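Local coordinates for peptidoglycan-recognition protein-LC isoform LCa (PDB 2F2L), which serves as the extracellular domain of a Drosophila innate immune receptor that responds to bacterial peptidoglycan and activates the imd/Relish pathway, at residues Val27-Thr32 / Phe100-Ser105; Gly80-Gly85 / Leu129-Pro134; Thr108-Ala113 / Ala153-Ala158; Lys114-Thr119 / Ala158-Trp163. One frame throughout, in Å; residues are numbered along the deposited sequence.

Contact 1: Val27-Thr32 / Phe100-Ser105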
# COMPACT_ATOMS: atom_id res chain seq x y z
N VAL A 27 -14.40 21.07 -6.24
CA VAL A 27 -14.10 19.64 -6.19
C VAL A 27 -13.85 19.18 -7.62
O VAL A 27 -14.63 19.50 -8.52
CB VAL A 27 -15.27 18.83 -5.55
CG1 VAL A 27 -14.94 17.34 -5.50
CG2 VAL A 27 -15.56 19.36 -4.17
N ILE A 28 -12.75 18.45 -7.84
CA ILE A 28 -12.30 18.09 -9.19
C ILE A 28 -12.32 16.58 -9.40
O ILE A 28 -11.77 15.80 -8.57
CB ILE A 28 -10.87 18.61 -9.46
CG1 ILE A 28 -10.85 20.15 -9.41
CG2 ILE A 28 -10.37 18.17 -10.83
CD1 ILE A 28 -9.47 20.73 -9.22
N ALA A 29 -12.94 16.15 -10.49
CA ALA A 29 -13.00 14.73 -10.83
C ALA A 29 -11.89 14.37 -11.81
O ALA A 29 -11.55 15.15 -12.69
CB ALA A 29 -14.36 14.37 -11.39
N LEU A 30 -11.29 13.20 -11.60
CA LEU A 30 -10.21 12.73 -12.45
C LEU A 30 -10.30 11.20 -12.61
O LEU A 30 -10.78 10.51 -11.72
CB LEU A 30 -8.83 13.06 -11.86
CG LEU A 30 -8.49 14.48 -11.38
CD1 LEU A 30 -8.70 14.61 -9.89
CD2 LEU A 30 -7.06 14.82 -11.73
N PRO A 31 -9.81 10.68 -13.75
CA PRO A 31 -9.63 9.24 -13.89
C PRO A 31 -8.28 8.81 -13.31
O PRO A 31 -7.34 9.61 -13.29
CB PRO A 31 -9.66 9.04 -15.40
CG PRO A 31 -9.01 10.29 -15.91
CD PRO A 31 -9.40 11.39 -14.96
N THR A 32 -8.16 7.57 -12.85
CA THR A 32 -6.83 7.09 -12.42
C THR A 32 -6.04 6.58 -13.62
O THR A 32 -4.81 6.46 -13.56
CB THR A 32 -6.92 5.99 -11.31
OG1 THR A 32 -7.68 4.88 -11.79
CG2 THR A 32 -7.54 6.53 -10.07
N PHE A 100 -11.42 13.95 -6.33
CA PHE A 100 -12.01 12.62 -6.30
C PHE A 100 -11.50 11.92 -7.54
O PHE A 100 -11.82 12.32 -8.65
CB PHE A 100 -13.55 12.62 -6.39
CG PHE A 100 -14.27 13.26 -5.23
CD1 PHE A 100 -13.61 13.71 -4.10
CD2 PHE A 100 -15.65 13.39 -5.28
CE1 PHE A 100 -14.32 14.28 -3.04
CE2 PHE A 100 -16.35 13.97 -4.24
CZ PHE A 100 -15.69 14.41 -3.12
N ALA A 101 -10.69 10.88 -7.35
CA ALA A 101 -10.19 10.09 -8.48
C ALA A 101 -11.07 8.85 -8.64
O ALA A 101 -11.40 8.17 -7.67
CB ALA A 101 -8.77 9.69 -8.25
N TYR A 102 -11.43 8.55 -9.89
CA TYR A 102 -12.29 7.42 -10.19
C TYR A 102 -11.38 6.29 -10.68
O TYR A 102 -10.62 6.47 -11.61
CB TYR A 102 -13.39 7.85 -11.20
CG TYR A 102 -14.37 8.75 -10.47
CD1 TYR A 102 -15.53 8.24 -9.91
CD2 TYR A 102 -14.06 10.09 -10.22
CE1 TYR A 102 -16.41 9.04 -9.20
CE2 TYR A 102 -14.92 10.90 -9.49
CZ TYR A 102 -16.09 10.38 -8.98
OH TYR A 102 -16.94 11.18 -8.24
N ILE A 103 -11.43 5.16 -9.99
CA ILE A 103 -10.52 4.05 -10.30
C ILE A 103 -10.95 3.37 -11.60
O ILE A 103 -11.99 2.73 -11.66
CB ILE A 103 -10.43 3.03 -9.18
CG1 ILE A 103 -9.99 3.72 -7.89
CG2 ILE A 103 -9.46 1.89 -9.57
CD1 ILE A 103 -10.15 2.88 -6.66
N GLY A 104 -10.12 3.52 -12.62
CA GLY A 104 -10.42 3.00 -13.95
C GLY A 104 -10.00 3.97 -15.03
O GLY A 104 -9.31 4.95 -14.78
N SER A 105 -10.44 3.68 -16.25
CA SER A 105 -10.21 4.52 -17.42
C SER A 105 -11.59 4.72 -18.06
O SER A 105 -12.29 3.73 -18.29
CB SER A 105 -9.26 3.82 -18.39
OG SER A 105 -8.85 4.72 -19.42
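V27 lays its CG1 methyl over the middle of the F100 ring, 3.7 Å from the ring centroid and only 7° off the normal, a CH-pi contact. CG1 stands anti to the backbone N (chi1 -180°), which turns this branch toward the phenyl. Beyond this pair the strands run parallel, with every second residue of each strand bonding across: F100 N donates to I28 O and Y102 N to L30 O (2.8 Å), while L30 N and T32 N return bonds to the carbonyls of F100 and Y102. The Y102 ring meets L30 O with its edge, CD2 lying 3.6 Å from that oxygen, and its hydroxyl is hydrogen-bonded to T119. Past the last bridge the pairing passes to a side chain. T32 OG1 accepts the G104 N-H at 2.9 Å, nearly straight at 167°, and is also hydrogen-bonded to S34, while T32 CG2 packs on A101 CB at 3.8 Å. F100 and Y102 face helix 113-128; L30 and A101 point to the other side, toward F151 and Y65. Such neighbouring parallel strands, inner members of a mixed sheet with a helix packed on one face, belong to the alpha/beta fold of PGRP domains and their amidase relatives.

Contact 2: Gly80-Gly85 / Leu129-Pro134. With SO4 (sulfate ion), chain E.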
# COMPACT_ATOMS: atom_id res chain seq x y z
N GLY A 80 -7.19 12.56 2.19
CA GLY A 80 -8.28 12.93 3.08
C GLY A 80 -8.78 14.35 2.89
O GLY A 80 -8.43 15.04 1.93
N TRP A 81 -9.63 14.77 3.84
CA TRP A 81 -10.33 16.05 3.79
C TRP A 81 -9.44 17.25 4.01
O TRP A 81 -9.72 18.33 3.50
CB TRP A 81 -11.42 16.11 4.88
CG TRP A 81 -12.56 15.18 4.68
CD1 TRP A 81 -12.93 14.16 5.51
CD2 TRP A 81 -13.50 15.19 3.60
NE1 TRP A 81 -14.04 13.53 5.00
CE2 TRP A 81 -14.41 14.14 3.83
CE3 TRP A 81 -13.66 15.99 2.46
CZ2 TRP A 81 -15.47 13.87 2.96
CZ3 TRP A 81 -14.72 15.72 1.60
CH2 TRP A 81 -15.61 14.67 1.85
N ASN A 82 -8.37 17.07 4.78
CA ASN A 82 -7.67 18.22 5.35
C ASN A 82 -6.35 18.55 4.71
O ASN A 82 -5.79 19.58 5.01
CB ASN A 82 -7.46 18.00 6.83
CG ASN A 82 -8.75 17.80 7.58
OD1 ASN A 82 -9.76 18.42 7.26
ND2 ASN A 82 -8.71 16.94 8.58
N LYS A 83 -5.84 17.67 3.84
CA LYS A 83 -4.52 17.85 3.25
C LYS A 83 -4.59 18.18 1.76
O LYS A 83 -5.45 17.67 1.03
CB LYS A 83 -3.66 16.59 3.46
CG LYS A 83 -3.26 16.33 4.91
CD LYS A 83 -2.34 17.42 5.44
CE LYS A 83 -1.70 17.05 6.77
NZ LYS A 83 -0.86 18.18 7.27
N MET A 84 -3.68 19.04 1.32
CA MET A 84 -3.61 19.45 -0.08
C MET A 84 -3.20 18.26 -0.98
O MET A 84 -2.25 17.52 -0.68
CB MET A 84 -2.60 20.58 -0.18
CG MET A 84 -2.65 21.38 -1.44
SD MET A 84 -1.49 22.77 -1.35
CE MET A 84 0.02 21.93 -1.75
N GLY A 85 -3.96 18.05 -2.05
CA GLY A 85 -3.65 17.06 -3.04
C GLY A 85 -2.62 17.57 -4.03
O GLY A 85 -2.13 18.69 -3.91
N LEU A 129 -19.43 18.36 7.04
CA LEU A 129 -18.24 18.40 7.89
C LEU A 129 -17.47 19.72 7.79
O LEU A 129 -16.45 19.87 8.46
CB LEU A 129 -17.31 17.22 7.57
CG LEU A 129 -17.84 15.82 7.90
CD1 LEU A 129 -16.86 14.78 7.38
CD2 LEU A 129 -18.07 15.62 9.40
N GLY A 130 -17.94 20.67 6.99
CA GLY A 130 -17.26 21.97 6.82
C GLY A 130 -16.04 21.94 5.88
O GLY A 130 -15.24 22.89 5.86
N LYS A 131 -15.91 20.89 5.09
CA LYS A 131 -14.77 20.72 4.17
C LYS A 131 -15.06 21.31 2.79
O LYS A 131 -14.15 21.76 2.07
CB LYS A 131 -14.42 19.24 4.01
CG LYS A 131 -14.33 18.45 5.31
CD LYS A 131 -13.33 19.05 6.31
CE LYS A 131 -13.09 18.11 7.52
NZ LYS A 131 -12.21 18.73 8.53
N ILE A 132 -16.34 21.25 2.40
CA ILE A 132 -16.78 21.73 1.07
C ILE A 132 -17.80 22.85 1.29
O ILE A 132 -18.71 22.68 2.09
CB ILE A 132 -17.39 20.58 0.25
CG1 ILE A 132 -16.35 19.48 0.04
CG2 ILE A 132 -17.90 21.08 -1.09
CD1 ILE A 132 -16.89 18.24 -0.66
N ALA A 133 -17.64 23.98 0.60
CA ALA A 133 -18.58 25.10 0.75
C ALA A 133 -19.95 24.67 0.19
O ALA A 133 -19.99 23.98 -0.84
CB ALA A 133 -18.07 26.33 0.03
N PRO A 134 -21.07 25.04 0.87
CA PRO A 134 -22.39 24.69 0.32
C PRO A 134 -22.57 25.05 -1.16
O PRO A 134 -23.26 24.35 -1.88
CB PRO A 134 -23.38 25.48 1.20
CG PRO A 134 -22.66 25.76 2.46
CD PRO A 134 -21.17 25.74 2.16
S SO4 E . -0.45 19.83 11.00
O1 SO4 E . -0.74 21.13 10.41
O2 SO4 E . -0.28 18.82 9.95
O3 SO4 E . -1.53 19.43 11.89
O4 SO4 E . 0.80 19.92 11.76
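K131 spends its aliphatic part on a tryptophan and its charged end on an asparagine. Its chain crosses the W81 side chain at about a right angle, with CG 3.4 Å above the indole plane and displaced toward the rim. K131 CB lies 3.7 Å from W81 CE3, and K131 CE comes equally near W81 CB. A bend at chi2 (-57°) brings CD back beside W81 CB, and the straighter outer chain carries on past the indole. There NZ donates to N82 OD1 at 2.8 Å, in the plane of the amide carbonyl and on a lone pair, with a C=O...N angle of 132°.

Two further branches touch the indole. L129 CD1 approaches NE1 at 3.9 Å, its side chain crossing that of W81 at about a right angle, and I132 CD1 comes within 4.0 Å of CZ3. The lysine follows G130, whose positive phi closes a Schellman motif at the end of helix 113-128 before the chain enters strand 132-133; the contact thus joins this helix-to-strand connection to the loop after strand 75-77. F67, L98 and L122 also pack on W81, so the indole reaches from this surface patch down to the sheet and the helix. Elsewhere in the loop K83 NZ holds a sulfate ion, probably from the crystallisation liquor, through O2 at 2.8 Å, and forms a salt bridge with D19.

Contact 3: Thr108-Ala113 / Ala153-Ala158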
# COMPACT_ATOMS: atom_id res chain seq x y z
N THR A 108 -14.41 5.93 -22.94
CA THR A 108 -15.66 5.40 -23.50
C THR A 108 -16.48 4.58 -22.51
O THR A 108 -17.69 4.48 -22.65
CB THR A 108 -15.38 4.55 -24.76
OG1 THR A 108 -14.38 3.56 -24.48
CG2 THR A 108 -14.91 5.42 -25.91
N ILE A 109 -15.82 3.98 -21.53
CA ILE A 109 -16.50 3.17 -20.54
C ILE A 109 -17.07 4.07 -19.44
O ILE A 109 -16.39 4.98 -18.97
CB ILE A 109 -15.54 2.14 -19.92
CG1 ILE A 109 -15.04 1.18 -21.01
CG2 ILE A 109 -16.23 1.38 -18.78
CD1 ILE A 109 -13.80 0.38 -20.61
N GLN A 110 -18.31 3.81 -19.05
CA GLN A 110 -18.96 4.59 -18.00
C GLN A 110 -18.58 4.07 -16.62
O GLN A 110 -18.28 2.87 -16.47
CB GLN A 110 -20.48 4.54 -18.15
CG GLN A 110 -20.98 5.21 -19.41
CD GLN A 110 -22.48 5.13 -19.57
OE1 GLN A 110 -22.99 4.34 -20.36
NE2 GLN A 110 -23.19 5.94 -18.81
N PRO A 111 -18.57 4.95 -15.61
CA PRO A 111 -18.46 4.50 -14.23
C PRO A 111 -19.66 3.65 -13.85
O PRO A 111 -20.69 3.70 -14.53
CB PRO A 111 -18.46 5.81 -13.42
CG PRO A 111 -19.01 6.83 -14.33
CD PRO A 111 -18.61 6.43 -15.69
N SER A 112 -19.54 2.87 -12.78
CA SER A 112 -20.65 2.02 -12.35
C SER A 112 -21.65 2.91 -11.61
O SER A 112 -21.31 4.00 -11.18
CB SER A 112 -20.14 0.90 -11.45
OG SER A 112 -19.64 1.41 -10.23
N ALA A 113 -22.89 2.44 -11.46
CA ALA A 113 -23.92 3.21 -10.76
C ALA A 113 -23.53 3.44 -9.29
O ALA A 113 -23.93 4.42 -8.68
CB ALA A 113 -25.27 2.51 -10.84
N ALA A 153 -11.55 11.86 -19.96
CA ALA A 153 -12.43 10.80 -19.51
C ALA A 153 -13.87 11.19 -19.81
O ALA A 153 -14.67 11.38 -18.91
CB ALA A 153 -12.25 10.57 -18.02
N ASP A 154 -14.18 11.29 -21.10
CA ASP A 154 -15.48 11.77 -21.58
C ASP A 154 -16.66 11.05 -20.93
O ASP A 154 -17.64 11.68 -20.55
CB ASP A 154 -15.57 11.63 -23.11
CG ASP A 154 -14.78 12.70 -23.85
OD1 ASP A 154 -14.12 13.53 -23.20
OD2 ASP A 154 -14.84 12.72 -25.11
N ALA A 155 -16.57 9.72 -20.78
CA ALA A 155 -17.70 8.95 -20.27
C ALA A 155 -17.93 9.16 -18.78
O ALA A 155 -19.06 9.12 -18.30
CB ALA A 155 -17.55 7.48 -20.60
N LEU A 156 -16.85 9.41 -18.03
CA LEU A 156 -16.97 9.75 -16.61
C LEU A 156 -17.68 11.09 -16.46
O LEU A 156 -18.68 11.19 -15.74
CB LEU A 156 -15.58 9.80 -15.95
CG LEU A 156 -15.49 10.34 -14.52
CD1 LEU A 156 -16.24 9.44 -13.55
CD2 LEU A 156 -14.04 10.49 -14.09
N TYR A 157 -17.17 12.11 -17.14
CA TYR A 157 -17.66 13.48 -16.93
C TYR A 157 -19.10 13.68 -17.43
O TYR A 157 -19.85 14.44 -16.84
CB TYR A 157 -16.73 14.50 -17.60
CG TYR A 157 -15.29 14.36 -17.15
CD1 TYR A 157 -14.96 14.25 -15.80
CD2 TYR A 157 -14.25 14.35 -18.09
CE1 TYR A 157 -13.65 14.14 -15.39
CE2 TYR A 157 -12.93 14.22 -17.68
CZ TYR A 157 -12.64 14.12 -16.33
OH TYR A 157 -11.33 13.99 -15.91
N ALA A 158 -19.46 12.97 -18.50
CA ALA A 158 -20.83 12.98 -19.03
C ALA A 158 -21.85 12.48 -18.01
O ALA A 158 -23.00 12.91 -18.02
CB ALA A 158 -20.91 12.14 -20.30
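The loop 108-113 passes the first turn of helix 154-158 without a hydrogen bond between them, coming closest where the CA atoms of Q110 and A155 stand 5.1 Å apart. A153 is the N-cap of that helix, and its carbonyl takes the Y157 N-H at 3.1 Å. With the helix presenting its side to the loop, the A155 methyl makes the closest approach: its CB lies 3.2 Å from I109 O and 3.6 Å from T108 C, packed mainly against loop backbone. Further along the loop, P111 leans on the next position of the helix. Its CD is 3.8 Å from both A155 O and L156 CA. L156 holds CG anti to its backbone N (chi1 171°), from which CD1 reaches P111 CG at 3.9 Å, the two side chains crossing at about a right angle. The loop leads directly into helix 113-128, where S112 is the N-cap: its side chain caps a backbone N of the first turn and Q115 OE1 accepts the S112 N-H, a capping box. Both L156 and P111 also pack on F106. I109 and S112 also touch the N-acetylglucosamine carried by N36.

Contact 4: Lys114-Thr119 / Ala158-Trp163. With HSQ (2-acetylamino-2-deoxy-alpha-L-idopyranose), chain D.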
# COMPACT_ATOMS: atom_id res chain seq x y z
N LYS A 114 -22.77 2.49 -8.75
CA LYS A 114 -22.23 2.59 -7.40
C LYS A 114 -21.28 3.78 -7.28
O LYS A 114 -21.39 4.58 -6.35
CB LYS A 114 -21.47 1.32 -7.03
CG LYS A 114 -22.28 0.02 -7.05
CD LYS A 114 -21.34 -1.18 -7.15
CE LYS A 114 -22.04 -2.50 -6.88
NZ LYS A 114 -21.07 -3.62 -6.91
N GLN A 115 -20.36 3.90 -8.24
CA GLN A 115 -19.39 5.00 -8.25
C GLN A 115 -20.08 6.38 -8.24
O GLN A 115 -19.63 7.30 -7.56
CB GLN A 115 -18.47 4.90 -9.49
CG GLN A 115 -17.21 4.10 -9.26
CD GLN A 115 -16.33 3.98 -10.48
OE1 GLN A 115 -16.81 3.68 -11.57
NE2 GLN A 115 -15.02 4.16 -10.30
N LEU A 116 -21.16 6.49 -9.00
CA LEU A 116 -21.91 7.73 -9.12
C LEU A 116 -22.73 8.02 -7.88
O LEU A 116 -22.76 9.15 -7.42
CB LEU A 116 -22.84 7.67 -10.33
CG LEU A 116 -22.18 7.38 -11.69
CD1 LEU A 116 -23.25 7.20 -12.75
CD2 LEU A 116 -21.19 8.48 -12.06
N SER A 117 -23.42 7.01 -7.34
CA SER A 117 -24.23 7.25 -6.14
C SER A 117 -23.39 7.60 -4.91
O SER A 117 -23.78 8.46 -4.12
CB SER A 117 -25.14 6.06 -5.85
OG SER A 117 -24.40 4.86 -5.85
N VAL A 118 -22.23 6.95 -4.73
CA VAL A 118 -21.41 7.24 -3.54
C VAL A 118 -20.75 8.63 -3.63
O VAL A 118 -20.46 9.25 -2.59
CB VAL A 118 -20.35 6.14 -3.23
CG1 VAL A 118 -19.17 6.24 -4.17
CG2 VAL A 118 -19.90 6.25 -1.78
N THR A 119 -20.53 9.11 -4.85
CA THR A 119 -20.08 10.48 -5.07
C THR A 119 -21.04 11.49 -4.48
O THR A 119 -20.60 12.48 -3.91
CB THR A 119 -19.92 10.77 -6.57
OG1 THR A 119 -18.95 9.88 -7.13
CG2 THR A 119 -19.50 12.20 -6.80
N ALA A 158 -19.46 12.97 -18.50
CA ALA A 158 -20.83 12.98 -19.03
C ALA A 158 -21.85 12.48 -18.01
O ALA A 158 -23.00 12.91 -18.02
CB ALA A 158 -20.91 12.14 -20.30
N SER A 159 -21.41 11.60 -17.12
CA SER A 159 -22.26 11.05 -16.05
C SER A 159 -22.67 12.08 -14.99
O SER A 159 -23.66 11.87 -14.29
CB SER A 159 -21.56 9.85 -15.39
OG SER A 159 -21.08 8.94 -16.37
N PHE A 160 -21.91 13.17 -14.87
CA PHE A 160 -22.22 14.25 -13.94
C PHE A 160 -22.81 15.49 -14.62
O PHE A 160 -23.14 16.47 -13.95
CB PHE A 160 -20.96 14.70 -13.18
CG PHE A 160 -20.27 13.59 -12.47
CD1 PHE A 160 -20.92 12.87 -11.49
CD2 PHE A 160 -18.94 13.30 -12.75
CE1 PHE A 160 -20.27 11.86 -10.81
CE2 PHE A 160 -18.28 12.30 -12.07
CZ PHE A 160 -18.94 11.58 -11.10
N ALA A 161 -22.96 15.44 -15.93
CA ALA A 161 -23.32 16.63 -16.72
C ALA A 161 -24.63 17.31 -16.30
O ALA A 161 -24.73 18.53 -16.38
CB ALA A 161 -23.36 16.28 -18.21
N ASN A 162 -25.61 16.53 -15.84
CA ASN A 162 -26.88 17.10 -15.37
C ASN A 162 -26.97 17.38 -13.86
O ASN A 162 -28.03 17.77 -13.38
CB ASN A 162 -28.09 16.27 -15.84
CG ASN A 162 -28.06 14.80 -15.39
OD1 ASN A 162 -27.16 14.36 -14.68
ND2 ASN A 162 -29.05 14.03 -15.86
N TRP A 163 -25.87 17.25 -13.12
CA TRP A 163 -25.88 17.52 -11.69
C TRP A 163 -25.83 19.02 -11.44
O TRP A 163 -25.09 19.74 -12.10
CB TRP A 163 -24.70 16.86 -10.98
CG TRP A 163 -24.77 15.37 -10.92
CD1 TRP A 163 -25.48 14.53 -11.74
CD2 TRP A 163 -24.08 14.54 -9.99
NE1 TRP A 163 -25.27 13.22 -11.37
CE2 TRP A 163 -24.42 13.20 -10.29
CE3 TRP A 163 -23.20 14.79 -8.92
CZ2 TRP A 163 -23.91 12.11 -9.57
CZ3 TRP A 163 -22.70 13.71 -8.20
CH2 TRP A 163 -23.05 12.39 -8.53
C1 HSQ D . -29.89 13.39 -14.87
C2 HSQ D . -30.69 13.58 -13.59
C3 HSQ D . -31.82 12.56 -13.38
C4 HSQ D . -32.09 11.54 -14.51
C5 HSQ D . -30.94 11.36 -15.50
C6 HSQ D . -30.59 9.91 -15.84
C7 HSQ D . -29.97 14.06 -11.28
C8 HSQ D . -30.85 13.29 -10.32
N2 HSQ D . -29.75 13.50 -12.47
O3 HSQ D . -33.03 13.25 -13.12
O4 HSQ D . -32.47 10.31 -13.94
O5 HSQ D . -29.77 11.99 -15.03
O6 HSQ D . -29.61 9.92 -16.86
O7 HSQ D . -29.47 15.14 -10.94
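L116 and T119, one helical turn apart, meet a phenyl and an indole that are turned against each other. F160 brings CD1 to 3.5 Å above one face of the W163 indole, near its rim, while W163 CE2 lies in the plane of the F160 ring at its edge. The helix closes on this pair with methyls. L116 CD2 is 3.7 Å from F160 CE1, reaching it obliquely, and the same methyl touches S159 CB at 3.6 Å. T119 CG2 stands anti to the backbone N, a position that lets this one methyl touch both rings, 3.8 Å from W163 CZ3 and 4.1 Å from F160 CE1. Backbone takes part as well: L116 O lies in the indole plane at its edge, 3.4 Å from W163 CH2.

The polar branches turn elsewhere. T119 OG1 donates to Q115 O at 2.7 Å and is also hydrogen-bonded to the Y102 hydroxyl, while S159 OG is paired with A155 O. No hydrogen bond joins the two segments. A type I turn from F160 to W163, closed by W163 N to F160 O, swings the indole back to lie against F160, with N162 at an exposed turn position. N162 ND2 is covalently bonded to C1 of a 2-acetylamino-2-deoxy-alpha-L-idopyranose, and N162 OD1 lies at the indole edge, in its plane. F138 and W166 add their rings around F160. An aromatic C-terminal segment is thereby laid against helix 113-128, the helix that packs on one face of the central sheet of this PGRP domain.

Contact 1 is the core, two parallel strands held by regular backbone hydrogen bonds; contact 2, at the surface, combines packing on an indole with a lysine-to-asparagine side-chain hydrogen bond. Contacts 3 and 4 are partly buried and rest on van der Waals packing, with backbone carbonyls among the atoms touched; P111 of contact 3 touches L116 and S159 of contact 4. Helix 113-128 threads through the group: contact 3 holds its N-cap, contact 4 its first turns and contact 2 the connection after it. Contact 1 meets contact 4 through Y102 and T119, contact 3 through Y157 and L156, and contact 2 through V27 and I132. Contacts 2 and 3 lie on opposite sides of the chain's centre.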